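Local coordinates for alcohol dehydrogenase superfamily protein (Novosphingobium aromaticivorans, PDB 3GAZ) that probably acts as an NADP-dependent oxidoreductase of the alcohol dehydrogenase superfamily, though its substrate is not established, at residues P28-S42 against Q102-L116. Residues are numbered along the deposited sequence; the frame is centred on the assembly and turned at random.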
loop_
_atom_site.group_PDB
_atom_site.type_symbol
_atom_site.label_atom_id
_atom_site.label_comp_id
_atom_site.label_asym_id
_atom_site.label_seq_id
_atom_site.Cartn_x
_atom_site.Cartn_y
_atom_site.Cartn_z
ATOM N N PRO A 28 2.723 15.009 8.575
ATOM C CA PRO A 28 3.289 13.720 8.978
ATOM C C PRO A 28 4.371 13.874 10.035
ATOM O O PRO A 28 5.045 14.904 10.109
ATOM C CB PRO A 28 3.854 13.166 7.674
ATOM C CG PRO A 28 2.966 13.765 6.645
ATOM C CD PRO A 28 2.829 15.184 7.118
ATOM N N GLN A 29 4.522 12.841 10.854
ATOM C CA GLN A 29 5.529 12.820 11.904
ATOM C C GLN A 29 6.440 11.635 11.633
ATOM O O GLN A 29 5.966 10.529 11.388
ATOM C CB GLN A 29 4.870 12.668 13.274
ATOM C CG GLN A 29 4.288 13.955 13.819
ATOM C CD GLN A 29 3.531 13.737 15.114
ATOM O OE1 GLN A 29 2.443 13.157 15.122
ATOM N NE2 GLN A 29 4.109 14.190 16.220
ATOM N N PRO A 30 7.764 11.851 11.679
ATOM C CA PRO A 30 8.747 10.796 11.430
ATOM C C PRO A 30 8.844 9.720 12.504
ATOM O O PRO A 30 9.055 10.015 13.681
ATOM C CB PRO A 30 10.049 11.575 11.284
ATOM C CG PRO A 30 9.861 12.688 12.267
ATOM C CD PRO A 30 8.435 13.128 11.991
ATOM N N ALA A 31 8.686 8.470 12.085
ATOM C CA ALA A 31 8.784 7.328 12.989
ATOM C C ALA A 31 10.260 6.958 13.047
ATOM O O ALA A 31 11.070 7.519 12.311
ATOM C CB ALA A 31 7.971 6.153 12.446
ATOM N N PRO A 32 10.636 6.020 13.930
ATOM C CA PRO A 32 12.054 5.657 13.986
ATOM C C PRO A 32 12.505 5.199 12.601
ATOM O O PRO A 32 11.775 4.492 11.910
ATOM C CB PRO A 32 12.076 4.518 15.003
ATOM C CG PRO A 32 10.950 4.868 15.924
ATOM C CD PRO A 32 9.864 5.302 14.960
ATOM N N GLY A 33 13.698 5.609 12.191
ATOM C CA GLY A 33 14.185 5.209 10.885
ATOM C C GLY A 33 13.769 6.148 9.765
ATOM O O GLY A 33 14.262 6.020 8.646
ATOM N N GLN A 34 12.871 7.088 10.055
ATOM C CA GLN A 34 12.405 8.051 9.050
ATOM C C GLN A 34 12.898 9.469 9.328
ATOM O O GLN A 34 13.326 9.793 10.438
ATOM C CB GLN A 34 10.872 8.131 9.021
ATOM C CG GLN A 34 10.109 6.848 8.771
ATOM C CD GLN A 34 8.612 7.108 8.669
ATOM O OE1 GLN A 34 8.016 7.735 9.551
ATOM N NE2 GLN A 34 7.997 6.630 7.592
ATOM N N VAL A 35 12.817 10.315 8.305
ATOM C CA VAL A 35 13.172 11.722 8.431
ATOM C C VAL A 35 12.000 12.467 7.811
ATOM O O VAL A 35 11.329 11.935 6.923
ATOM C CB VAL A 35 14.474 12.100 7.666
ATOM C CG1 VAL A 35 15.670 11.402 8.291
ATOM C CG2 VAL A 35 14.345 11.751 6.190
ATOM N N LEU A 36 11.728 13.674 8.293
ATOM C CA LEU A 36 10.636 14.462 7.742
ATOM C C LEU A 36 11.241 15.360 6.684
ATOM O O LEU A 36 12.127 16.162 6.972
ATOM C CB LEU A 36 9.965 15.313 8.826
ATOM C CG LEU A 36 8.766 16.139 8.345
ATOM C CD1 LEU A 36 7.647 15.206 7.883
ATOM C CD2 LEU A 36 8.272 17.046 9.467
ATOM N N VAL A 37 10.768 15.218 5.453
ATOM C CA VAL A 37 11.291 16.019 4.366
ATOM C C VAL A 37 10.373 17.161 3.996
ATOM O O VAL A 37 9.179 16.966 3.780
ATOM C CB VAL A 37 11.516 15.173 3.093
ATOM C CG1 VAL A 37 12.059 16.063 1.968
ATOM C CG2 VAL A 37 12.477 14.026 3.388
ATOM N N GLN A 38 10.933 18.361 3.946
ATOM C CA GLN A 38 10.166 19.519 3.533
ATOM C C GLN A 38 10.406 19.487 2.034
ATOM O O GLN A 38 11.517 19.749 1.570
ATOM C CB GLN A 38 10.737 20.794 4.143
ATOM C CG GLN A 38 9.994 22.052 3.734
ATOM C CD GLN A 38 10.383 23.246 4.579
ATOM O OE1 GLN A 38 11.565 23.569 4.712
ATOM N NE2 GLN A 38 9.388 23.912 5.155
ATOM N N ILE A 39 9.369 19.130 1.286
ATOM C CA ILE A 39 9.466 19.003 -0.160
ATOM C C ILE A 39 9.485 20.333 -0.899
ATOM O O ILE A 39 8.567 21.143 -0.764
ATOM C CB ILE A 39 8.300 18.138 -0.698
ATOM C CG1 ILE A 39 8.339 16.755 -0.033
ATOM C CG2 ILE A 39 8.398 18.014 -2.216
ATOM C CD1 ILE A 39 7.156 15.851 -0.384
ATOM N N GLU A 40 10.535 20.549 -1.685
ATOM C CA GLU A 40 10.666 21.781 -2.454
ATOM C C GLU A 40 10.300 21.571 -3.925
ATOM O O GLU A 40 9.812 22.486 -4.587
ATOM C CB GLU A 40 12.092 22.336 -2.301
ATOM C CG GLU A 40 12.378 22.779 -0.863
ATOM C CD GLU A 40 13.787 23.304 -0.641
ATOM O OE1 GLU A 40 14.252 24.138 -1.445
ATOM O OE2 GLU A 40 14.421 22.891 0.355
ATOM N N ALA A 41 10.515 20.357 -4.422
ATOM C CA ALA A 41 10.191 20.014 -5.801
ATOM C C ALA A 41 9.694 18.572 -5.871
ATOM O O ALA A 41 10.258 17.674 -5.236
ATOM C CB ALA A 41 11.415 20.195 -6.700
ATOM N N SER A 42 8.626 18.367 -6.640
ATOM C CA SER A 42 8.020 17.052 -6.814
ATOM C C SER A 42 8.157 16.650 -8.287
ATOM O O SER A 42 7.693 17.363 -9.179
ATOM C CB SER A 42 6.539 17.111 -6.409
ATOM O OG SER A 42 5.875 15.869 -6.604
ATOM N N GLN A 102 2.233 7.786 0.961
ATOM C CA GLN A 102 1.867 9.160 0.635
ATOM C C GLN A 102 2.690 9.657 -0.552
ATOM O O GLN A 102 3.900 9.444 -0.606
ATOM C CB GLN A 102 2.114 10.103 1.816
ATOM C CG GLN A 102 1.749 11.540 1.473
ATOM C CD GLN A 102 2.446 12.562 2.345
ATOM O OE1 GLN A 102 2.225 12.623 3.552
ATOM N NE2 GLN A 102 3.297 13.376 1.730
ATOM N N GLY A 103 2.030 10.334 -1.488
ATOM C CA GLY A 103 2.722 10.857 -2.654
ATOM C C GLY A 103 3.525 12.103 -2.337
ATOM O O GLY A 103 3.494 12.603 -1.206
ATOM N N THR A 104 4.239 12.630 -3.328
ATOM C CA THR A 104 5.051 13.815 -3.089
ATOM C C THR A 104 4.408 15.154 -3.455
ATOM O O THR A 104 5.067 16.192 -3.382
ATOM C CB THR A 104 6.429 13.686 -3.781
ATOM O OG1 THR A 104 6.260 13.602 -5.202
ATOM C CG2 THR A 104 7.145 12.435 -3.280
ATOM N N HIS A 105 3.132 15.136 -3.853
ATOM C CA HIS A 105 2.420 16.377 -4.167
ATOM C C HIS A 105 1.993 16.934 -2.807
ATOM O O HIS A 105 0.799 17.078 -2.525
ATOM C CB HIS A 105 1.168 16.105 -5.006
ATOM C CG HIS A 105 1.448 15.509 -6.350
ATOM N ND1 HIS A 105 0.463 14.935 -7.127
ATOM C CD2 HIS A 105 2.596 15.406 -7.059
ATOM C CE1 HIS A 105 0.995 14.503 -8.257
ATOM N NE2 HIS A 105 2.287 14.778 -8.240
ATOM N N ALA A 106 2.976 17.218 -1.960
ATOM C CA ALA A 106 2.715 17.721 -0.615
ATOM C C ALA A 106 3.892 18.530 -0.106
ATOM O O ALA A 106 5.016 18.363 -0.569
ATOM C CB ALA A 106 2.450 16.553 0.333
ATOM N N GLN A 107 3.638 19.401 0.863
ATOM C CA GLN A 107 4.708 20.216 1.411
ATOM C C GLN A 107 5.671 19.385 2.250
ATOM O O GLN A 107 6.843 19.732 2.362
ATOM C CB GLN A 107 4.136 21.354 2.260
ATOM C CG GLN A 107 3.349 22.381 1.461
ATOM C CD GLN A 107 2.855 23.519 2.326
ATOM O OE1 GLN A 107 2.263 23.294 3.385
ATOM N NE2 GLN A 107 3.093 24.752 1.880
ATOM N N PHE A 108 5.179 18.289 2.831
ATOM C CA PHE A 108 6.015 17.422 3.666
ATOM C C PHE A 108 5.757 15.935 3.425
ATOM O O PHE A 108 4.709 15.547 2.919
ATOM C CB PHE A 108 5.761 17.702 5.151
ATOM C CG PHE A 108 6.042 19.112 5.566
ATOM C CD1 PHE A 108 7.318 19.488 5.973
ATOM C CD2 PHE A 108 5.031 20.068 5.546
ATOM C CE1 PHE A 108 7.583 20.804 6.355
ATOM C CE2 PHE A 108 5.287 21.385 5.926
ATOM C CZ PHE A 108 6.565 21.754 6.331
ATOM N N ALA A 109 6.725 15.113 3.811
ATOM C CA ALA A 109 6.606 13.669 3.688
ATOM C C ALA A 109 7.566 12.997 4.665
ATOM O O ALA A 109 8.737 13.371 4.753
ATOM C CB ALA A 109 6.915 13.224 2.265
ATOM N N ALA A 110 7.053 12.026 5.413
ATOM C CA ALA A 110 7.859 11.265 6.366
ATOM C C ALA A 110 8.394 10.102 5.535
ATOM O O ALA A 110 7.618 9.271 5.056
ATOM C CB ALA A 110 6.984 10.752 7.506
ATOM N N VAL A 111 9.711 10.047 5.366
ATOM C CA VAL A 111 10.334 9.024 4.532
ATOM C C VAL A 111 11.413 8.186 5.204
ATOM O O VAL A 111 12.222 8.700 5.977
ATOM C CB VAL A 111 10.972 9.675 3.284
ATOM C CG1 VAL A 111 11.548 8.605 2.363
ATOM C CG2 VAL A 111 9.941 10.523 2.560
ATOM N N ASP A 112 11.426 6.895 4.874
ATOM C CA ASP A 112 12.421 5.967 5.402
ATOM C C ASP A 112 13.767 6.463 4.878
ATOM O O ASP A 112 13.955 6.587 3.665
ATOM C CB ASP A 112 12.146 4.552 4.885
ATOM C CG ASP A 112 13.085 3.514 5.478
ATOM O OD1 ASP A 112 14.321 3.684 5.385
ATOM O OD2 ASP A 112 12.579 2.515 6.035
ATOM N N ALA A 113 14.693 6.737 5.794
ATOM C CA ALA A 113 16.012 7.256 5.446
ATOM C C ALA A 113 16.729 6.483 4.341
ATOM O O ALA A 113 17.455 7.069 3.539
ATOM C CB ALA A 113 16.895 7.311 6.697
ATOM N N ARG A 114 16.517 5.175 4.295
ATOM C CA ARG A 114 17.162 4.325 3.295
ATOM C C ARG A 114 16.814 4.667 1.849
ATOM O O ARG A 114 17.577 4.354 0.931
ATOM C CB ARG A 114 16.818 2.864 3.568
ATOM C CG ARG A 114 17.407 2.327 4.867
ATOM C CD ARG A 114 16.914 0.922 5.145
ATOM N NE ARG A 114 15.513 0.912 5.553
ATOM C CZ ARG A 114 14.829 -0.188 5.851
ATOM N NH1 ARG A 114 15.415 -1.377 5.781
ATOM N NH2 ARG A 114 13.562 -0.099 6.232
ATOM N N LEU A 115 15.665 5.304 1.649
ATOM C CA LEU A 115 15.212 5.682 0.315
ATOM C C LEU A 115 15.825 6.998 -0.163
ATOM O O LEU A 115 15.743 7.337 -1.347
ATOM C CB LEU A 115 13.689 5.822 0.303
ATOM C CG LEU A 115 12.846 4.568 0.552
ATOM C CD1 LEU A 115 11.368 4.947 0.623
ATOM C CD2 LEU A 115 13.091 3.560 -0.557
ATOM N N LEU A 116 16.441 7.730 0.759
ATOM C CA LEU A 116 17.032 9.023 0.444
ATOM C C LEU A 116 18.537 9.057 0.239
ATOM O O LEU A 116 19.271 8.191 0.713
ATOM C CB LEU A 116 16.674 10.026 1.542
ATOM C CG LEU A 116 15.194 10.381 1.676
ATOM C CD1 LEU A 116 14.976 11.165 2.953
ATOM C CD2 LEU A 116 14.746 11.177 0.455
HETATM O O HOH W 1 15.595 3.851 7.981
HETATM O O HOH W 2 7.225 22.217 1.391
HETATM O O HOH W 3 4.930 14.454 -8.956
#
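Val35 and Val37 pair with Val111 and Ala109 as hydrogen-bonded sites of an antiparallel ladder, joining strands 34-39 and 108-112 in the GroES-like domain of this alcohol dehydrogenase fold. The backbone bond from Val37 N to Ala109 O is short, 2.8 Å, and nearly straight at 174°. The tight side is the buried face that carries both valines. There Leu116 pushes CD1 tip to tip against Val35 CG2, 3.3 Å away and closer than normal carbon contact, and also lies beside Val37 CG2. Farther along, Ile39 sets CD1 3.7 Å from Ala109 CB. The opposite face is partly open at Gln38 and Ala110, though Phe108 and Leu36 are buried. Turning away from its N (chi1 179°) brings the Gln38 chain beside Phe108, NE2 3.7 Å from CZ and the amide inclined 29° to the ring. Strand 7-13 covers part of this face, Met8 touching Phe108 and Pro28.

At the solvent-facing turn, Ala113 N donates to Gly33 O, and a water links that oxygen to Asp112 OD1. Arg114 grips the Asp112 carboxylate side-on with NE and NH2, while its backbone N closes an Asx turn on OD1. An alanine in place of Asp112 would probably leave the guanidinium without its mate and the Asx turn unpinned. At the far end, Ser42 OG lies 2.7 Å from Thr104 OG1 and, in the plane of the His105 ring, 3.3 Å from the edge atom CD2.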